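Local coordinates for maltose-binding protein MalE1 (Thermotoga maritima, PDB 6DTU), which binds maltotetraose as a periplasmic binding protein and probably hands such maltodextrins to a sugar transporter, at residues T6-E11 with Q35-Q40. Residues are numbered along the deposited sequence; the frame is centred on the assembly and turned at random.
Sequences TIWCSE and QYVNFQ. With GLC (alpha-D-glucopyranose), chain C; GLC (alpha-D-glucopyranose), chain B; GLC (alpha-D-glucopyranose), chain D; GLC (alpha-D-glucopyranose), chain E.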
loop_
_atom_site.group_PDB
_atom_site.type_symbol
_atom_site.label_atom_id
_atom_site.label_comp_id
_atom_site.label_asym_id
_atom_site.label_seq_id
_atom_site.Cartn_x
_atom_site.Cartn_y
_atom_site.Cartn_z
ATOM N N THR A 6 -12.008 -16.253 -12.282
ATOM C CA THR A 6 -11.229 -16.425 -11.063
ATOM C C THR A 6 -10.503 -15.128 -10.741
ATOM O O THR A 6 -9.898 -14.508 -11.626
ATOM C CB THR A 6 -10.240 -17.568 -11.240
ATOM O OG1 THR A 6 -10.982 -18.770 -11.498
ATOM C CG2 THR A 6 -9.428 -17.757 -9.946
ATOM N N ILE A 7 -10.568 -14.721 -9.476
ATOM C CA ILE A 7 -9.956 -13.494 -8.982
ATOM C C ILE A 7 -8.952 -13.876 -7.914
ATOM O O ILE A 7 -9.281 -14.659 -7.016
ATOM C CB ILE A 7 -11.032 -12.612 -8.324
ATOM C CG1 ILE A 7 -12.183 -12.332 -9.293
ATOM C CG2 ILE A 7 -10.423 -11.319 -7.787
ATOM C CD1 ILE A 7 -13.399 -11.720 -8.610
ATOM N N TRP A 8 -7.756 -13.294 -7.976
ATOM C CA TRP A 8 -6.779 -13.355 -6.890
ATOM C C TRP A 8 -6.803 -12.024 -6.154
ATOM O O TRP A 8 -6.711 -10.959 -6.777
ATOM C CB TRP A 8 -5.349 -13.581 -7.399
ATOM C CG TRP A 8 -5.081 -14.910 -7.992
ATOM C CD1 TRP A 8 -5.916 -16.009 -7.979
ATOM C CD2 TRP A 8 -3.895 -15.307 -8.681
ATOM N NE1 TRP A 8 -5.317 -17.057 -8.632
ATOM C CE2 TRP A 8 -4.070 -16.660 -9.056
ATOM C CE3 TRP A 8 -2.685 -14.662 -8.988
ATOM C CZ2 TRP A 8 -3.093 -17.370 -9.761
ATOM C CZ3 TRP A 8 -1.716 -15.368 -9.687
ATOM C CH2 TRP A 8 -1.925 -16.714 -10.056
ATOM N N CYS A 9 -6.913 -12.079 -4.845
ATOM C CA CYS A 9 -6.885 -10.858 -4.051
ATOM C C CYS A 9 -6.336 -11.196 -2.680
ATOM O O CYS A 9 -6.271 -12.364 -2.283
ATOM C CB CYS A 9 -8.269 -10.196 -3.938
ATOM S SG CYS A 9 -9.498 -11.186 -3.075
ATOM N N SER A 10 -5.978 -10.155 -1.947
ATOM C CA SER A 10 -5.499 -10.355 -0.591
ATOM C C SER A 10 -6.659 -10.742 0.322
ATOM O O SER A 10 -7.823 -10.761 -0.070
ATOM C CB SER A 10 -4.835 -9.079 -0.070
ATOM O OG SER A 10 -5.819 -8.190 0.422
ATOM N N GLU A 11 -6.342 -11.002 1.594
ATOM C CA GLU A 11 -7.391 -11.393 2.526
ATOM C C GLU A 11 -8.443 -10.307 2.722
ATOM O O GLU A 11 -9.589 -10.625 3.048
ATOM C CB GLU A 11 -6.806 -11.796 3.888
ATOM C CG GLU A 11 -6.236 -10.659 4.696
ATOM C CD GLU A 11 -4.754 -10.563 4.536
ATOM O OE1 GLU A 11 -4.267 -11.054 3.497
ATOM O OE2 GLU A 11 -4.073 -10.026 5.442
ATOM N N GLN A 35 -10.087 -16.266 -4.903
ATOM C CA GLN A 35 -8.965 -17.009 -4.342
ATOM C C GLN A 35 -8.056 -16.047 -3.577
ATOM O O GLN A 35 -7.436 -15.159 -4.178
ATOM C CB GLN A 35 -8.172 -17.636 -5.489
ATOM C CG GLN A 35 -6.858 -18.315 -5.089
ATOM C CD GLN A 35 -7.048 -19.476 -4.152
ATOM O OE1 GLN A 35 -7.536 -20.533 -4.556
ATOM N NE2 GLN A 35 -6.698 -19.282 -2.883
ATOM N N TYR A 36 -7.937 -16.264 -2.266
ATOM C CA TYR A 36 -6.973 -15.537 -1.451
ATOM C C TYR A 36 -5.557 -15.837 -1.908
ATOM O O TYR A 36 -5.191 -16.996 -2.117
ATOM C CB TYR A 36 -7.101 -15.944 0.026
ATOM C CG TYR A 36 -5.813 -15.682 0.812
ATOM C CD1 TYR A 36 -5.379 -14.376 1.078
ATOM C CD2 TYR A 36 -4.996 -16.730 1.223
ATOM C CE1 TYR A 36 -4.204 -14.124 1.764
ATOM C CE2 TYR A 36 -3.817 -16.478 1.912
ATOM C CZ TYR A 36 -3.424 -15.177 2.174
ATOM O OH TYR A 36 -2.241 -14.931 2.857
ATOM N N VAL A 37 -4.764 -14.783 -2.074
ATOM C CA VAL A 37 -3.323 -14.896 -2.291
ATOM C C VAL A 37 -2.665 -13.842 -1.411
ATOM O O VAL A 37 -3.120 -12.695 -1.362
ATOM C CB VAL A 37 -2.933 -14.693 -3.775
ATOM C CG1 VAL A 37 -1.445 -14.826 -3.963
ATOM C CG2 VAL A 37 -3.686 -15.671 -4.694
ATOM N N ASN A 38 -1.611 -14.221 -0.695
ATOM C CA ASN A 38 -0.869 -13.236 0.084
ATOM C C ASN A 38 -0.464 -12.064 -0.801
ATOM O O ASN A 38 0.014 -12.256 -1.921
ATOM C CB ASN A 38 0.382 -13.927 0.626
ATOM C CG ASN A 38 1.243 -13.017 1.485
ATOM O OD1 ASN A 38 0.753 -12.255 2.318
ATOM N ND2 ASN A 38 2.556 -13.069 1.244
ATOM N N PHE A 39 -0.678 -10.842 -0.301
ATOM C CA PHE A 39 -0.539 -9.665 -1.151
ATOM C C PHE A 39 0.825 -9.604 -1.835
ATOM O O PHE A 39 0.913 -9.372 -3.045
ATOM C CB PHE A 39 -0.801 -8.382 -0.369
ATOM C CG PHE A 39 -0.584 -7.150 -1.203
ATOM C CD1 PHE A 39 -1.581 -6.697 -2.049
ATOM C CD2 PHE A 39 0.645 -6.510 -1.212
ATOM C CE1 PHE A 39 -1.396 -5.588 -2.846
ATOM C CE2 PHE A 39 0.839 -5.414 -2.018
ATOM C CZ PHE A 39 -0.172 -4.946 -2.831
ATOM N N GLN A 40 1.906 -9.777 -1.065
ATOM C CA GLN A 40 3.261 -9.713 -1.612
ATOM C C GLN A 40 3.558 -10.844 -2.575
ATOM O O GLN A 40 4.622 -10.829 -3.203
ATOM C CB GLN A 40 4.312 -9.850 -0.509
ATOM C CG GLN A 40 4.367 -8.761 0.545
ATOM C CD GLN A 40 5.189 -7.552 0.175
ATOM O OE1 GLN A 40 4.648 -6.461 0.002
ATOM N NE2 GLN A 40 6.510 -7.724 0.094
HETATM C C1 GLC C . -3.275 -6.505 2.755
HETATM C C2 GLC C . -3.694 -5.341 1.948
HETATM C C3 GLC C . -2.578 -4.779 1.167
HETATM C C4 GLC C . -1.440 -4.397 2.049
HETATM C C5 GLC C . -0.918 -5.642 2.817
HETATM C C6 GLC C . 0.018 -5.344 3.813
HETATM O O1 GLC C . -2.907 -7.556 1.920
HETATM O O2 GLC C . -4.765 -5.801 1.062
HETATM O O3 GLC C . -3.111 -3.601 0.459
HETATM O O4 GLC C . -0.357 -3.855 1.247
HETATM O O5 GLC C . -2.136 -6.171 3.590
HETATM O O6 GLC C . 0.527 -6.571 4.344
HETATM C C1 GLC B . 3.994 -2.134 -1.819
HETATM C C2 GLC B . 3.908 -2.401 -3.269
HETATM C C3 GLC B . 4.258 -3.820 -3.594
HETATM C C4 GLC B . 5.626 -4.168 -3.152
HETATM C C5 GLC B . 5.784 -3.929 -1.630
HETATM C C6 GLC B . 7.111 -4.095 -1.201
HETATM O O2 GLC B . 2.543 -2.150 -3.708
HETATM O O3 GLC B . 4.148 -4.030 -5.037
HETATM O O4 GLC B . 5.835 -5.580 -3.429
HETATM O O5 GLC B . 5.349 -2.460 -1.328
HETATM O O6 GLC B . 7.148 -3.912 0.198
HETATM C C1 GLC D . 0.029 -2.587 1.692
HETATM C C2 GLC D . -0.005 -1.645 0.544
HETATM C C3 GLC D . 0.847 -2.110 -0.547
HETATM C C4 GLC D . 2.280 -2.291 -0.089
HETATM C C5 GLC D . 2.374 -3.240 1.143
HETATM C C6 GLC D . 3.671 -3.231 1.755
HETATM O O2 GLC D . -1.375 -1.630 0.047
HETATM O O3 GLC D . 0.892 -1.108 -1.630
HETATM O O4 GLC D . 3.066 -2.932 -1.153
HETATM O O5 GLC D . 1.406 -2.687 2.181
HETATM O O6 GLC D . 3.756 -4.330 2.646
HETATM C C1 GLC E . 6.690 -5.824 -4.527
HETATM C C2 GLC E . 6.174 -6.993 -5.267
HETATM C C3 GLC E . 6.340 -8.236 -4.480
HETATM C C4 GLC E . 7.762 -8.472 -4.080
HETATM C C5 GLC E . 8.280 -7.317 -3.193
HETATM C C6 GLC E . 9.661 -7.441 -2.818
HETATM O O2 GLC E . 4.724 -6.770 -5.552
HETATM O O3 GLC E . 5.868 -9.343 -5.314
HETATM O O4 GLC E . 7.849 -9.708 -3.355
HETATM O O5 GLC E . 8.075 -6.043 -4.043
HETATM O O6 GLC E . 10.455 -7.474 -3.981
HETATM O O HOH W 1 -2.524 -12.643 4.897
#
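V37 lays its CG2 methyl over one face of the W8 indole, a CH-pi contact 4.0 Å from CG2 to the centroid of the five-membered ring, while the CB and CG of Q35 run alongside W8 CD1. Three backbone hydrogen bonds pair the parallel strands: Q35 N to I7 O, nearly along the C=O axis at 2.8 Å, then C9 N to Q35 O and V37 N to C9 O, both with the donor above the carbonyl plane. Q35 bends at chi2 (62°), and its NE2 gives a hydrogen bond to an in-plane lone pair of Y36 O. E11 lies alongside Y36, OE1 3.5 Å from CE1, and a water bridges E11 OE1, weakly, to Y36 OH. Past the strand ends S10, F39 and Q40 line the glycan pocket. S10 OG accepts a 2.7 Å hydrogen bond from O2 of the chain C glucose, and S10 CB touches F39 CB. One F39 face takes O4 of that glucose; at the ring edge CE2 lies 3.4 Å from O4 of the chain D glucose. An alanine here would remove the ring and would probably loosen the hold on both sugars. Q40 O accepts a hydrogen bond from O3 of the chain E glucose. Strands 4-9 and 31-36 form a beta-alpha-beta crossover through helix 14-28, which C9 and Y36 touch; W8 and V37 pack on helix 39-49, and strand 58-62 flanks strand 4-9 on its other side.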